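Local structure of adenosine kinase, putative (Trypanosoma brucei, 3OTX) at residues V12-P16 and S169-V175; V24-L29 and V127-G131; K82-V86 and E108-M112; M160-F166 and K186-V190; G260-V264 and L274-D278. The protein probably phosphorylates adenosine and related nucleoside analogues to their monophosphates, using ATP and magnesium, in the purine salvage pathway. The protein carries 1 engineered substitution. One frame throughout, in Å; residues are numbered along the deposited sequence. Where two conformers were deposited one is given.

Contact 1: residues V12-P16 and S169-V175. With AP5 (bis(adenosine)-5'-pentaphosphate), chain C.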
# COMPACT_ATOMS: atom_id res chain seq x y z
N VAL A 12 -0.96 -8.24 6.53
CA VAL A 12 -0.95 -7.42 5.32
C VAL A 12 -1.06 -8.32 4.11
O VAL A 12 -0.40 -9.36 4.05
CB VAL A 12 0.41 -6.67 5.21
CG1 VAL A 12 0.55 -5.92 3.84
CG2 VAL A 12 0.61 -5.71 6.39
N GLN A 13 -1.86 -7.92 3.12
CA GLN A 13 -1.98 -8.69 1.88
C GLN A 13 -1.88 -7.74 0.70
O GLN A 13 -2.52 -6.66 0.68
CB GLN A 13 -3.29 -9.50 1.87
CG GLN A 13 -3.49 -10.36 0.60
CD GLN A 13 -4.46 -11.51 0.79
OE1 GLN A 13 -5.15 -11.94 -0.18
NE2 GLN A 13 -4.52 -12.04 1.99
N CYS A 14 -1.08 -8.15 -0.29
CA CYS A 14 -0.90 -7.34 -1.49
C CYS A 14 -0.23 -8.24 -2.54
O CYS A 14 -0.26 -9.49 -2.45
CB CYS A 14 -0.04 -6.11 -1.13
SG CYS A 14 0.06 -4.82 -2.40
N ASN A 15 0.34 -7.60 -3.55
CA ASN A 15 1.02 -8.26 -4.68
C ASN A 15 2.50 -8.03 -4.56
O ASN A 15 2.95 -6.88 -4.65
CB ASN A 15 0.53 -7.61 -5.97
CG ASN A 15 -1.00 -7.62 -6.09
OD1 ASN A 15 -1.62 -8.64 -5.81
ND2 ASN A 15 -1.61 -6.48 -6.53
N PRO A 16 3.28 -9.10 -4.30
CA PRO A 16 4.71 -8.87 -4.07
C PRO A 16 5.39 -8.70 -5.43
O PRO A 16 5.26 -9.57 -6.30
CB PRO A 16 5.17 -10.14 -3.33
CG PRO A 16 4.13 -11.18 -3.63
CD PRO A 16 2.84 -10.46 -3.91
N SER A 169 -3.93 -3.50 0.42
CA SER A 169 -3.83 -2.43 -0.56
C SER A 169 -5.06 -2.47 -1.46
O SER A 169 -5.64 -3.53 -1.71
CB SER A 169 -2.58 -2.60 -1.41
OG SER A 169 -2.74 -3.70 -2.29
N GLY A 170 -5.44 -1.30 -1.98
CA GLY A 170 -6.48 -1.24 -2.99
C GLY A 170 -6.09 -2.09 -4.19
O GLY A 170 -6.94 -2.64 -4.87
N PHE A 171 -4.80 -2.21 -4.45
CA PHE A 171 -4.32 -3.07 -5.55
C PHE A 171 -4.75 -4.53 -5.48
O PHE A 171 -4.85 -5.18 -6.53
CB PHE A 171 -2.80 -3.01 -5.61
CG PHE A 171 -2.24 -1.66 -6.01
CD1 PHE A 171 -1.26 -1.06 -5.20
CD2 PHE A 171 -2.61 -1.06 -7.20
CE1 PHE A 171 -0.65 0.17 -5.63
CE2 PHE A 171 -2.02 0.18 -7.65
CZ PHE A 171 -1.05 0.78 -6.85
N THR A 172 -5.07 -5.02 -4.28
CA THR A 172 -5.62 -6.38 -4.16
C THR A 172 -6.97 -6.56 -4.86
O THR A 172 -7.33 -7.66 -5.18
CB THR A 172 -5.76 -6.84 -2.69
OG1 THR A 172 -6.68 -6.00 -2.01
CG2 THR A 172 -4.40 -6.79 -1.99
N LEU A 173 -7.68 -5.47 -5.14
CA LEU A 173 -9.03 -5.58 -5.69
C LEU A 173 -9.01 -6.05 -7.14
O LEU A 173 -10.04 -6.44 -7.69
CB LEU A 173 -9.74 -4.23 -5.56
CG LEU A 173 -9.95 -3.86 -4.09
CD1 LEU A 173 -10.40 -2.40 -3.94
CD2 LEU A 173 -10.98 -4.79 -3.40
N THR A 174 -7.83 -5.99 -7.77
CA THR A 174 -7.73 -6.46 -9.16
C THR A 174 -7.50 -7.97 -9.30
O THR A 174 -7.55 -8.50 -10.43
CB THR A 174 -6.65 -5.72 -9.98
OG1 THR A 174 -5.36 -6.33 -9.73
CG2 THR A 174 -6.62 -4.26 -9.67
N VAL A 175 -7.27 -8.64 -8.18
CA VAL A 175 -6.95 -10.07 -8.17
C VAL A 175 -8.25 -10.85 -7.90
O VAL A 175 -8.94 -11.23 -8.86
CB VAL A 175 -5.80 -10.40 -7.19
CG1 VAL A 175 -5.53 -11.92 -7.17
CG2 VAL A 175 -4.51 -9.59 -7.61
PA AP5 C . 1.94 11.94 -0.32
O1A AP5 C . 2.64 12.67 -1.46
O2A AP5 C . 0.56 12.48 -0.01
O3A AP5 C . 1.77 10.36 -0.57
PB AP5 C . 1.43 9.64 -1.98
O1B AP5 C . 0.83 10.58 -2.98
O2B AP5 C . 0.66 8.41 -1.64
O3B AP5 C . 2.91 9.26 -2.41
PG AP5 C . 3.58 8.88 -3.81
O1G AP5 C . 5.03 9.22 -3.70
O2G AP5 C . 3.00 9.60 -5.00
O3G AP5 C . 3.40 7.33 -3.77
PD AP5 C . 3.82 6.20 -4.84
O1D AP5 C . 4.49 6.75 -6.08
O2D AP5 C . 2.59 5.35 -5.00
O3D AP5 C . 4.97 5.44 -4.02
PE AP5 C . 4.75 4.24 -2.97
O1E AP5 C . 3.53 4.52 -2.13
O2E AP5 C . 6.07 3.97 -2.24
O5F AP5 C . 2.93 11.96 0.94
C5F AP5 C . 2.63 11.21 2.12
C4F AP5 C . 3.37 11.82 3.29
O4F AP5 C . 4.77 11.92 2.99
C3F AP5 C . 2.98 13.27 3.60
O3F AP5 C . 1.87 13.29 4.46
C2F AP5 C . 4.24 13.85 4.17
O2F AP5 C . 4.35 13.49 5.53
C1F AP5 C . 5.33 13.10 3.41
N9A AP5 C . 5.80 13.82 2.19
C8A AP5 C . 5.56 13.46 0.86
N7A AP5 C . 6.19 14.37 0.07
C5A AP5 C . 6.83 15.26 0.85
C6A AP5 C . 7.65 16.35 0.59
N6A AP5 C . 8.03 16.66 -0.65
N1A AP5 C . 8.17 17.05 1.65
C2A AP5 C . 7.92 16.69 2.97
N3A AP5 C . 7.12 15.60 3.21
C4A AP5 C . 6.60 14.89 2.19
O5J AP5 C . 4.40 2.96 -3.91
C5J AP5 C . 5.35 2.50 -4.85
C4J AP5 C . 5.12 1.00 -4.93
O4J AP5 C . 3.89 0.71 -5.61
C3J AP5 C . 6.17 0.26 -5.76
O3J AP5 C . 7.05 -0.42 -4.86
C2J AP5 C . 5.36 -0.69 -6.66
O2J AP5 C . 5.86 -2.03 -6.67
C1J AP5 C . 3.99 -0.63 -6.02
N9B AP5 C . 2.90 -0.99 -6.93
C8B AP5 C . 2.62 -0.36 -8.12
N7B AP5 C . 1.57 -1.02 -8.67
C5B AP5 C . 1.20 -2.05 -7.85
C6B AP5 C . 0.19 -3.02 -7.93
N6B AP5 C . -0.63 -3.16 -8.99
N1B AP5 C . 0.14 -3.92 -6.90
C2B AP5 C . 0.94 -3.86 -5.78
N3B AP5 C . 1.96 -2.94 -5.72
C4B AP5 C . 2.04 -2.03 -6.74
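Ser169 N gives a long, weak hydrogen bond to Gln13 O at 3.5 Å. This is where the neighbouring strands 10-13 and 165-169 run out at their C-terminal ends. In one of its two conformers the Ser169 hydroxyl points across the gap toward Cys14 SG. Ser169 O accepts from both OG1 and N of Thr172 and so ties down the first turn of the 3-10 segment 170-174. Phe171 follows. Its backbone O receives a weak bond from Asn15 ND2, while its ring leads away from segment 12-16 and lies against the adenine of AP5. The adenine atom C6B sits 3.3 Å above one ring face, offset toward the rim. Asn15 ND2 also donates to AP5 N1B at 3.1 Å, and this bond is nearly straight at 171°. One amide nitrogen therefore serves both the ligand and the Phe171 carbonyl. Asn15 and Phe171 belong to the adenosine site, at the C-terminal ends of parallel strands of the large sheet in this PfkB (ribokinase-like) fold. Asp19 and Gly65 also bond to AP5. Thr172 turns its two branches to different tasks. OG1 stands between the backbone N and the carbonyl carbon (chi1 62°) and meets Ser169 O almost end-on. CG2 is pushed toward the other segment, 3.3 Å from Gln13 O and 3.6 Å from Cys14 CA. Val175 comes at Asn15 from the opposite direction. Its CG2 methyl rests 3.5 Å from Asn15 OD1, on the carbonyl branch of the amide.

Contact 2: residues V24-L29 and V127-G131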
# COMPACT_ATOMS: atom_id res chain seq x y z
N VAL A 24 14.12 7.62 -17.07
CA VAL A 24 13.74 7.56 -18.47
C VAL A 24 13.48 8.97 -18.99
O VAL A 24 13.32 9.93 -18.22
CB VAL A 24 12.49 6.68 -18.70
CG1 VAL A 24 12.74 5.26 -18.19
CG2 VAL A 24 11.25 7.28 -18.02
N SER A 25 13.41 9.08 -20.30
CA SER A 25 13.09 10.35 -20.93
C SER A 25 11.58 10.51 -20.99
O SER A 25 10.83 9.56 -20.77
CB SER A 25 13.65 10.38 -22.33
OG SER A 25 13.04 9.37 -23.10
N ASP A 26 11.15 11.72 -21.32
CA ASP A 26 9.75 12.01 -21.55
C ASP A 26 9.24 11.26 -22.77
O ASP A 26 8.09 10.81 -22.79
CB ASP A 26 9.54 13.52 -21.71
CG ASP A 26 9.82 14.28 -20.43
OD1 ASP A 26 10.13 13.64 -19.40
OD2 ASP A 26 9.72 15.53 -20.45
N GLU A 27 10.11 11.11 -23.77
CA GLU A 27 9.77 10.36 -24.98
C GLU A 27 9.53 8.87 -24.70
O GLU A 27 8.73 8.25 -25.41
CB GLU A 27 10.84 10.50 -26.07
CG GLU A 27 10.33 10.03 -27.44
CD GLU A 27 11.38 9.35 -28.29
OE1 GLU A 27 12.21 10.08 -28.89
OE2 GLU A 27 11.37 8.10 -28.37
N PHE A 28 10.24 8.31 -23.72
CA PHE A 28 10.02 6.93 -23.27
C PHE A 28 8.56 6.79 -22.82
O PHE A 28 7.87 5.85 -23.21
CB PHE A 28 11.00 6.57 -22.13
CG PHE A 28 10.80 5.19 -21.55
CD1 PHE A 28 11.57 4.11 -21.99
CD2 PHE A 28 9.87 4.98 -20.54
CE1 PHE A 28 11.39 2.84 -21.44
CE2 PHE A 28 9.69 3.71 -19.99
CZ PHE A 28 10.46 2.65 -20.44
N LEU A 29 8.08 7.74 -22.01
CA LEU A 29 6.69 7.72 -21.59
C LEU A 29 5.71 7.82 -22.77
O LEU A 29 4.71 7.10 -22.80
CB LEU A 29 6.40 8.78 -20.50
CG LEU A 29 7.27 8.90 -19.24
CD1 LEU A 29 6.73 10.05 -18.38
CD2 LEU A 29 7.28 7.62 -18.41
N VAL A 127 9.44 1.04 -12.72
CA VAL A 127 9.35 2.32 -12.01
C VAL A 127 10.12 3.31 -12.88
O VAL A 127 11.36 3.28 -12.93
CB VAL A 127 9.94 2.21 -10.61
CG1 VAL A 127 9.88 3.56 -9.89
CG2 VAL A 127 9.16 1.17 -9.78
N CYS A 128 9.38 4.11 -13.64
CA CYS A 128 9.98 5.00 -14.64
C CYS A 128 10.07 6.41 -14.04
O CYS A 128 9.05 7.03 -13.74
CB CYS A 128 9.15 5.00 -15.93
SG CYS A 128 8.71 3.36 -16.51
N ILE A 129 11.30 6.88 -13.82
CA ILE A 129 11.54 8.10 -13.06
C ILE A 129 11.85 9.21 -14.07
O ILE A 129 12.74 9.10 -14.90
CB ILE A 129 12.73 7.95 -12.05
CG1 ILE A 129 12.48 6.79 -11.09
CG2 ILE A 129 12.96 9.24 -11.27
CD1 ILE A 129 13.69 6.42 -10.21
N THR A 130 11.04 10.26 -14.01
CA THR A 130 11.25 11.44 -14.84
C THR A 130 11.27 12.59 -13.86
O THR A 130 10.21 13.07 -13.42
CB THR A 130 10.12 11.62 -15.88
OG1 THR A 130 8.86 11.65 -15.20
CG2 THR A 130 10.13 10.49 -16.89
N GLY A 131 12.48 12.98 -13.48
CA GLY A 131 12.69 14.08 -12.56
C GLY A 131 12.15 13.76 -11.20
O GLY A 131 12.62 12.83 -10.54
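Val24 N donates to Ile129 O at 3.0 Å (164° at the hydrogen), where strand 17-23 gives way to helix 26-31. Strands 17-23 and 122-130 belong to the smaller sheet, the lid side of ribokinase-like kinases. The Val24 side chain is split by its torsion (chi1 -58°). CG2 stands between the backbone N and the carbonyl carbon and reaches strand 122-130, 3.6 Å from Thr130 CG2 and 3.7 Å from Cys128 CB. CG1 sits over the centre of the Phe28 ring. Phe28 CG lies opposite its own backbone N (chi1 177°), and this swings the ring toward the strand. There CE2 touches Cys128 SG at 3.6 Å, an oblique sulfur-aromatic contact. Phe28 also packs on helix 49-54. Leu29 and Thr130 reach toward each other tip to tip, with Leu29 CD1 3.7 Å from Thr130 CG2. Leu29 CD2 turns to Cys128 CB. Ser25 caps the helix, its OG accepting from Phe28 N. Asp26 OD1 passes near Thr130 CG2, but its charge is paired with Arg36. Apart from one backbone bond, methyl groups, a sulfur and a ring do the joining. The contact therefore rests mainly on apolar packing, with exposed Asp26 beside it.

Contact 3: residues K82-V86 and E108-M112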
# COMPACT_ATOMS: atom_id res chain seq x y z
N LYS A 82 10.63 -8.63 15.66
CA LYS A 82 10.86 -9.40 14.44
C LYS A 82 10.30 -10.79 14.64
O LYS A 82 10.48 -11.40 15.70
CB LYS A 82 12.35 -9.46 14.09
CG LYS A 82 12.90 -8.12 13.67
CD LYS A 82 14.35 -8.23 13.19
CE LYS A 82 14.90 -6.83 12.98
NZ LYS A 82 16.37 -6.84 12.71
N GLY A 83 9.57 -11.26 13.64
CA GLY A 83 8.94 -12.58 13.69
C GLY A 83 7.63 -12.59 14.46
O GLY A 83 6.94 -13.62 14.46
N LYS A 84 7.31 -11.47 15.12
CA LYS A 84 6.22 -11.41 16.08
C LYS A 84 5.27 -10.27 15.84
O LYS A 84 4.54 -9.88 16.76
CB LYS A 84 6.76 -11.24 17.52
CG LYS A 84 7.74 -12.30 18.01
CD LYS A 84 8.15 -11.95 19.44
CE LYS A 84 9.36 -12.74 19.89
NZ LYS A 84 10.00 -12.08 21.06
N PHE A 85 5.28 -9.71 14.63
CA PHE A 85 4.50 -8.50 14.40
C PHE A 85 3.68 -8.58 13.11
O PHE A 85 2.46 -8.75 13.17
CB PHE A 85 5.41 -7.26 14.48
CG PHE A 85 4.72 -5.96 14.22
CD1 PHE A 85 3.41 -5.72 14.61
CD2 PHE A 85 5.41 -4.94 13.56
CE1 PHE A 85 2.79 -4.48 14.32
CE2 PHE A 85 4.80 -3.69 13.28
CZ PHE A 85 3.51 -3.46 13.67
N VAL A 86 4.33 -8.50 11.95
CA VAL A 86 3.63 -8.50 10.68
C VAL A 86 3.71 -9.83 9.96
O VAL A 86 4.77 -10.46 9.90
CB VAL A 86 4.20 -7.40 9.73
CG1 VAL A 86 3.52 -7.45 8.34
CG2 VAL A 86 4.14 -6.01 10.34
N GLU A 108 14.16 -9.10 7.46
CA GLU A 108 13.69 -7.95 8.27
C GLU A 108 12.72 -8.35 9.38
O GLU A 108 12.39 -7.51 10.22
CB GLU A 108 13.14 -6.84 7.38
CG GLU A 108 14.30 -6.18 6.62
CD GLU A 108 13.87 -5.37 5.45
OE1 GLU A 108 12.70 -5.01 5.37
OE2 GLU A 108 14.74 -5.06 4.61
N GLY A 109 12.29 -9.61 9.41
CA GLY A 109 11.40 -10.09 10.51
C GLY A 109 9.94 -10.23 10.11
O GLY A 109 9.09 -10.48 10.97
N ILE A 110 9.62 -10.05 8.84
CA ILE A 110 8.25 -10.28 8.38
C ILE A 110 8.02 -11.78 8.22
O ILE A 110 8.88 -12.49 7.69
CB ILE A 110 7.98 -9.54 7.05
CG1 ILE A 110 8.11 -8.02 7.31
CG2 ILE A 110 6.59 -9.89 6.46
CD1 ILE A 110 8.42 -7.29 6.13
N VAL A 111 6.87 -12.26 8.69
CA VAL A 111 6.49 -13.63 8.40
C VAL A 111 5.85 -13.63 7.02
O VAL A 111 4.88 -12.92 6.76
CB VAL A 111 5.51 -14.18 9.46
CG1 VAL A 111 5.11 -15.62 9.07
CG2 VAL A 111 6.16 -14.11 10.83
N MET A 112 6.45 -14.38 6.10
CA MET A 112 6.02 -14.37 4.70
C MET A 112 5.17 -15.60 4.39
O MET A 112 5.69 -16.65 4.03
CB MET A 112 7.25 -14.29 3.77
CG MET A 112 7.91 -12.93 3.80
SD MET A 112 6.89 -11.63 3.06
CE MET A 112 7.29 -11.76 1.30
O HOH W 1 6.66 -10.39 12.19
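Lys82 CB packs directly on Gly109 CA, 3.8 Å away, in the close part of this contact. Gly109 ends helix 96-108 in a Schellman motif, with positive phi. It has no side chain, and its CA lies straight against the lysine. Next to it Gly83 N donates to Gly109 O at 2.8 Å. Further along, Val111 N donates to Val86 O at 3.0 Å and links strands 86-89 and 111-116. Between these two bonds sits a water. It accepts from Phe85 N and lies 2.7 Å from Gly109 O and 3.0 Å from Val86 O, which compete for its protons with other acceptors. In the interior, buried Val86 and Ile110 make a wider apolar contact, 4.3 Å between Val86 CG1 and Ile110 CG2. The solvent side is looser. Beyond CG the exposed Lys82 chain is extended and runs past Glu108 O, with CG 3.5 Å from it. Partly exposed Val111 rests its CG2 3.7 Å from Gly83 O. The Glu108 carboxylate turns away to a salt bridge with Arg72. Helix 66-76 lies against Val86 and Ile110, and Ile110 also touches Ala105 of helix 96-108. The contact thus closes the crossover from strand 86-89 through helix 96-108 to strand 111-116.

Contact 4: residues M160-F166 and K186-V190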
# COMPACT_ATOMS: atom_id res chain seq x y z
N MET A 160 -4.32 -15.08 10.15
CA MET A 160 -5.51 -14.26 10.34
C MET A 160 -6.04 -14.40 11.78
O MET A 160 -6.38 -13.39 12.40
CB MET A 160 -6.59 -14.64 9.35
CG MET A 160 -6.29 -14.21 7.91
SD MET A 160 -7.85 -14.23 6.96
CE MET A 160 -7.24 -13.60 5.38
N ASP A 161 -6.08 -15.62 12.30
CA ASP A 161 -6.61 -15.82 13.66
C ASP A 161 -5.81 -15.09 14.72
O ASP A 161 -6.37 -14.67 15.72
CB ASP A 161 -6.73 -17.29 14.04
CG ASP A 161 -7.86 -17.99 13.30
OD1 ASP A 161 -8.82 -17.29 12.87
OD2 ASP A 161 -7.81 -19.22 13.15
N GLU A 162 -4.50 -14.93 14.50
CA GLU A 162 -3.65 -14.29 15.51
C GLU A 162 -3.52 -12.76 15.35
O GLU A 162 -3.02 -12.06 16.25
CB GLU A 162 -2.27 -14.97 15.57
CG GLU A 162 -1.43 -14.69 14.36
CD GLU A 162 -0.24 -15.62 14.19
OE1 GLU A 162 -0.02 -16.53 15.03
OE2 GLU A 162 0.48 -15.45 13.18
N SER A 163 -3.96 -12.24 14.20
CA SER A 163 -3.84 -10.80 13.88
C SER A 163 -5.04 -10.02 14.38
O SER A 163 -6.16 -10.57 14.53
CB SER A 163 -3.69 -10.60 12.36
OG SER A 163 -2.52 -11.26 11.90
N ARG A 164 -4.83 -8.73 14.64
CA ARG A 164 -5.93 -7.86 15.07
C ARG A 164 -6.10 -6.64 14.18
O ARG A 164 -7.11 -5.95 14.26
CB ARG A 164 -5.80 -7.43 16.54
CG ARG A 164 -5.87 -8.58 17.51
CD ARG A 164 -7.25 -9.24 17.47
NE ARG A 164 -7.36 -10.33 18.43
CZ ARG A 164 -7.09 -11.61 18.16
NH1 ARG A 164 -6.70 -11.98 16.92
NH2 ARG A 164 -7.23 -12.51 19.13
N ILE A 165 -5.11 -6.39 13.33
CA ILE A 165 -5.18 -5.30 12.34
C ILE A 165 -4.92 -5.93 10.96
O ILE A 165 -3.95 -6.66 10.80
CB ILE A 165 -4.13 -4.20 12.63
CG1 ILE A 165 -4.39 -3.50 13.96
CG2 ILE A 165 -4.09 -3.18 11.48
CD1 ILE A 165 -3.16 -2.78 14.54
N PHE A 166 -5.83 -5.68 10.02
CA PHE A 166 -5.78 -6.25 8.68
C PHE A 166 -5.67 -5.10 7.72
O PHE A 166 -6.52 -4.20 7.73
CB PHE A 166 -7.06 -7.07 8.44
CG PHE A 166 -7.20 -8.25 9.39
CD1 PHE A 166 -7.67 -8.06 10.69
CD2 PHE A 166 -6.82 -9.53 8.97
CE1 PHE A 166 -7.79 -9.14 11.55
CE2 PHE A 166 -6.94 -10.62 9.86
CZ PHE A 166 -7.42 -10.41 11.13
N LYS A 186 -12.96 -11.98 8.78
CA LYS A 186 -12.09 -12.36 9.90
C LYS A 186 -11.88 -11.21 10.88
O LYS A 186 -11.88 -11.41 12.10
CB LYS A 186 -10.75 -12.86 9.36
CG LYS A 186 -9.80 -13.30 10.44
CD LYS A 186 -10.30 -14.56 11.19
CE LYS A 186 -10.41 -15.81 10.28
NZ LYS A 186 -10.79 -17.06 11.03
N ALA A 187 -11.68 -10.00 10.35
CA ALA A 187 -11.50 -8.83 11.22
C ALA A 187 -12.70 -8.67 12.16
O ALA A 187 -12.53 -8.35 13.35
CB ALA A 187 -11.33 -7.58 10.40
N ARG A 188 -13.92 -8.94 11.67
CA ARG A 188 -15.09 -8.88 12.56
C ARG A 188 -15.06 -10.00 13.61
O ARG A 188 -15.30 -9.74 14.79
CB ARG A 188 -16.40 -8.94 11.76
CG ARG A 188 -16.55 -7.75 10.79
CD ARG A 188 -16.96 -6.50 11.55
NE ARG A 188 -17.11 -5.36 10.65
CZ ARG A 188 -18.17 -5.14 9.86
NH1 ARG A 188 -19.21 -5.97 9.86
NH2 ARG A 188 -18.17 -4.09 9.07
N GLU A 189 -14.72 -11.21 13.17
CA GLU A 189 -14.62 -12.37 14.05
C GLU A 189 -13.71 -12.12 15.25
O GLU A 189 -14.04 -12.51 16.36
CB GLU A 189 -14.16 -13.62 13.27
CG GLU A 189 -14.03 -14.91 14.16
CD GLU A 189 -13.41 -16.09 13.40
OE1 GLU A 189 -13.16 -16.00 12.18
OE2 GLU A 189 -13.24 -17.16 14.01
N VAL A 190 -12.56 -11.51 15.00
CA VAL A 190 -11.59 -11.28 16.07
C VAL A 190 -11.71 -9.90 16.75
O VAL A 190 -10.86 -9.55 17.56
CB VAL A 190 -10.14 -11.51 15.56
CG1 VAL A 190 -10.01 -12.90 14.95
CG2 VAL A 190 -9.77 -10.46 14.52
O HOH W 2 -10.34 -20.24 11.78
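Lys186 starts with CG opposite its backbone N (chi1 -179°) and then bends at chi2 and chi3. The double bend curls NZ back to Asp161 OD1 at 2.7 Å, on the syn lone pair. NZ also bonds to Glu189 OE1, which it meets from above the carboxylate plane. The aliphatic part of the chain is packed too, with CG 3.6 Å from Met160 CB and 3.8 Å from Phe166 CZ. Phe166 lies against helix 177-189. Its CD1 is 3.7 Å from Ala187 CB, and Val190 CG2 sits at the ring edge. Arg164 bends at chi2 (-65°), which lays its guanidinium across Val190. Val190 CB lies over one face, 3.7 Å from NH1. NH1 also donates to Asp161 O at 3.0 Å and to Ser163 O at 2.8 Å. These two in-plane bonds fix the rotation of the group. The contact packs helix 177-189 on strand 165-169, in a beta-alpha-beta unit completed by strand 193-197. It also ties in the end of helix 154-162. A single ammonium joins two carboxylates whose oxygens Asp161 OD1 and Glu189 OE2 lie 4.6 Å apart. Its charge probably offsets their repulsion, while the Phe166 side of the contact is apolar.

Contact 5: residues G260-V264 and L274-D278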
# COMPACT_ATOMS: atom_id res chain seq x y z
N GLY A 260 -15.48 2.16 14.39
CA GLY A 260 -15.65 3.57 14.01
C GLY A 260 -14.89 3.75 12.71
O GLY A 260 -13.75 3.29 12.57
N ARG A 261 -15.54 4.39 11.75
CA ARG A 261 -14.93 4.69 10.46
C ARG A 261 -13.97 5.89 10.58
O ARG A 261 -14.31 6.92 11.17
CB ARG A 261 -16.07 4.91 9.44
CG ARG A 261 -15.77 5.64 8.15
CD ARG A 261 -14.88 4.85 7.14
NE ARG A 261 -15.43 3.56 6.66
CZ ARG A 261 -16.52 3.39 5.91
NH1 ARG A 261 -17.29 4.42 5.56
NH2 ARG A 261 -16.87 2.16 5.52
N VAL A 262 -12.76 5.72 10.03
CA VAL A 262 -11.72 6.75 10.05
C VAL A 262 -11.30 6.95 8.59
O VAL A 262 -11.15 5.98 7.85
CB VAL A 262 -10.47 6.29 10.86
CG1 VAL A 262 -9.35 7.38 10.91
CG2 VAL A 262 -10.86 5.85 12.26
N VAL A 263 -11.08 8.20 8.19
CA VAL A 263 -10.59 8.47 6.85
C VAL A 263 -9.34 9.33 6.99
O VAL A 263 -9.34 10.32 7.73
CB VAL A 263 -11.68 9.15 5.99
CG1 VAL A 263 -11.20 9.42 4.59
CG2 VAL A 263 -12.96 8.26 5.91
N VAL A 264 -8.28 8.95 6.27
CA VAL A 264 -7.00 9.65 6.35
C VAL A 264 -6.55 9.95 4.93
O VAL A 264 -6.29 9.02 4.17
CB VAL A 264 -5.93 8.74 6.99
CG1 VAL A 264 -4.57 9.46 7.08
CG2 VAL A 264 -6.36 8.25 8.38
N LEU A 274 -7.67 14.16 8.61
CA LEU A 274 -8.03 13.05 9.49
C LEU A 274 -9.49 13.24 9.89
O LEU A 274 -9.83 14.23 10.52
CB LEU A 274 -7.15 13.06 10.74
CG LEU A 274 -7.43 12.07 11.88
CD1 LEU A 274 -7.31 10.60 11.42
CD2 LEU A 274 -6.50 12.28 13.10
N ALA A 275 -10.37 12.31 9.49
CA ALA A 275 -11.81 12.47 9.80
C ALA A 275 -12.37 11.25 10.48
O ALA A 275 -12.03 10.12 10.12
CB ALA A 275 -12.62 12.77 8.56
N THR A 276 -13.26 11.50 11.44
CA THR A 276 -14.01 10.44 12.11
C THR A 276 -15.43 10.97 12.32
O THR A 276 -15.74 12.11 11.95
CB THR A 276 -13.40 10.07 13.47
OG1 THR A 276 -13.67 11.13 14.38
CG2 THR A 276 -11.88 9.78 13.42
N LYS A 277 -16.30 10.16 12.93
CA LYS A 277 -17.65 10.63 13.25
C LYS A 277 -17.59 11.90 14.11
O LYS A 277 -18.56 12.66 14.16
CB LYS A 277 -18.46 9.54 13.97
CG LYS A 277 -17.96 9.23 15.37
CD LYS A 277 -18.67 8.05 15.99
CE LYS A 277 -18.20 7.87 17.41
NZ LYS A 277 -18.73 6.60 17.98
N ASP A 278 -16.45 12.10 14.78
CA ASP A 278 -16.32 13.20 15.75
C ASP A 278 -15.95 14.53 15.12
O ASP A 278 -15.96 15.56 15.80
CB ASP A 278 -15.27 12.85 16.82
CG ASP A 278 -15.78 11.85 17.84
OD1 ASP A 278 -17.02 11.68 17.97
OD2 ASP A 278 -14.94 11.23 18.53
O HOH W 3 -15.91 7.29 13.37
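A beta hairpin, strand 262-267 with strand 270-276, makes this contact near the edge of the large sheet of the PfkB fold. Val263 and Ala275 form an antiparallel hydrogen-bonded pair. Val263 N donates to Ala275 O at 2.9 Å, and Ala275 N returns a bond to Val263 O at 2.8 Å. Val264 and Leu274 are the next, non-hydrogen-bonded pair. The two strand directions differ by 166°. On the sheet face of Val264 and Leu274, Leu274 does the packing through CD1. CG is opposite the backbone N (chi1 175°) and the chain then turns at chi2 (60°). This puts CD1 3.8 Å from Val262 CG1 and 4.0 Å from Val264 CG2. Val264 and Leu274 lie side by side and point the same way. Helix 317-332 covers this face. The face of Val263 and Ala275 packs on helix 242-251. Thr266, farther along the first strand, bonds to AP5 and is part of the ADP site. Where the strands part, the Arg261 side chain turns away and its guanidinium group binds backbone carbonyls, among them Thr218 O. A water continues the ladder there, donating to Arg261 O at 2.7 Å and accepting from Lys277 N at 2.9 Å.

Overall arrangement
Contacts 1, 3, 4 and 5 reach the large sheet, while contact 2 packs helix 26-31 on the smaller one, its centre about 41 Å from that of contact 4. Contact 1 is the innermost and holds the ligand, so the Asn15 amide is shared with AP5. Contacts 1 and 4 adjoin through strand 165-169: one lies at its C-terminal end and beyond, toward the adenosine site, the other at its start. Contact 3 touches contact 1 where Val86 packs on Val12. It is backbone- and water-bonded and partly buried. Contact 4, also partly buried, puts its charges outside. Contacts 2 and 5 are mainly buried; contact 2 rests on apolar side chains, contact 5 on a backbone ladder with apolar faces.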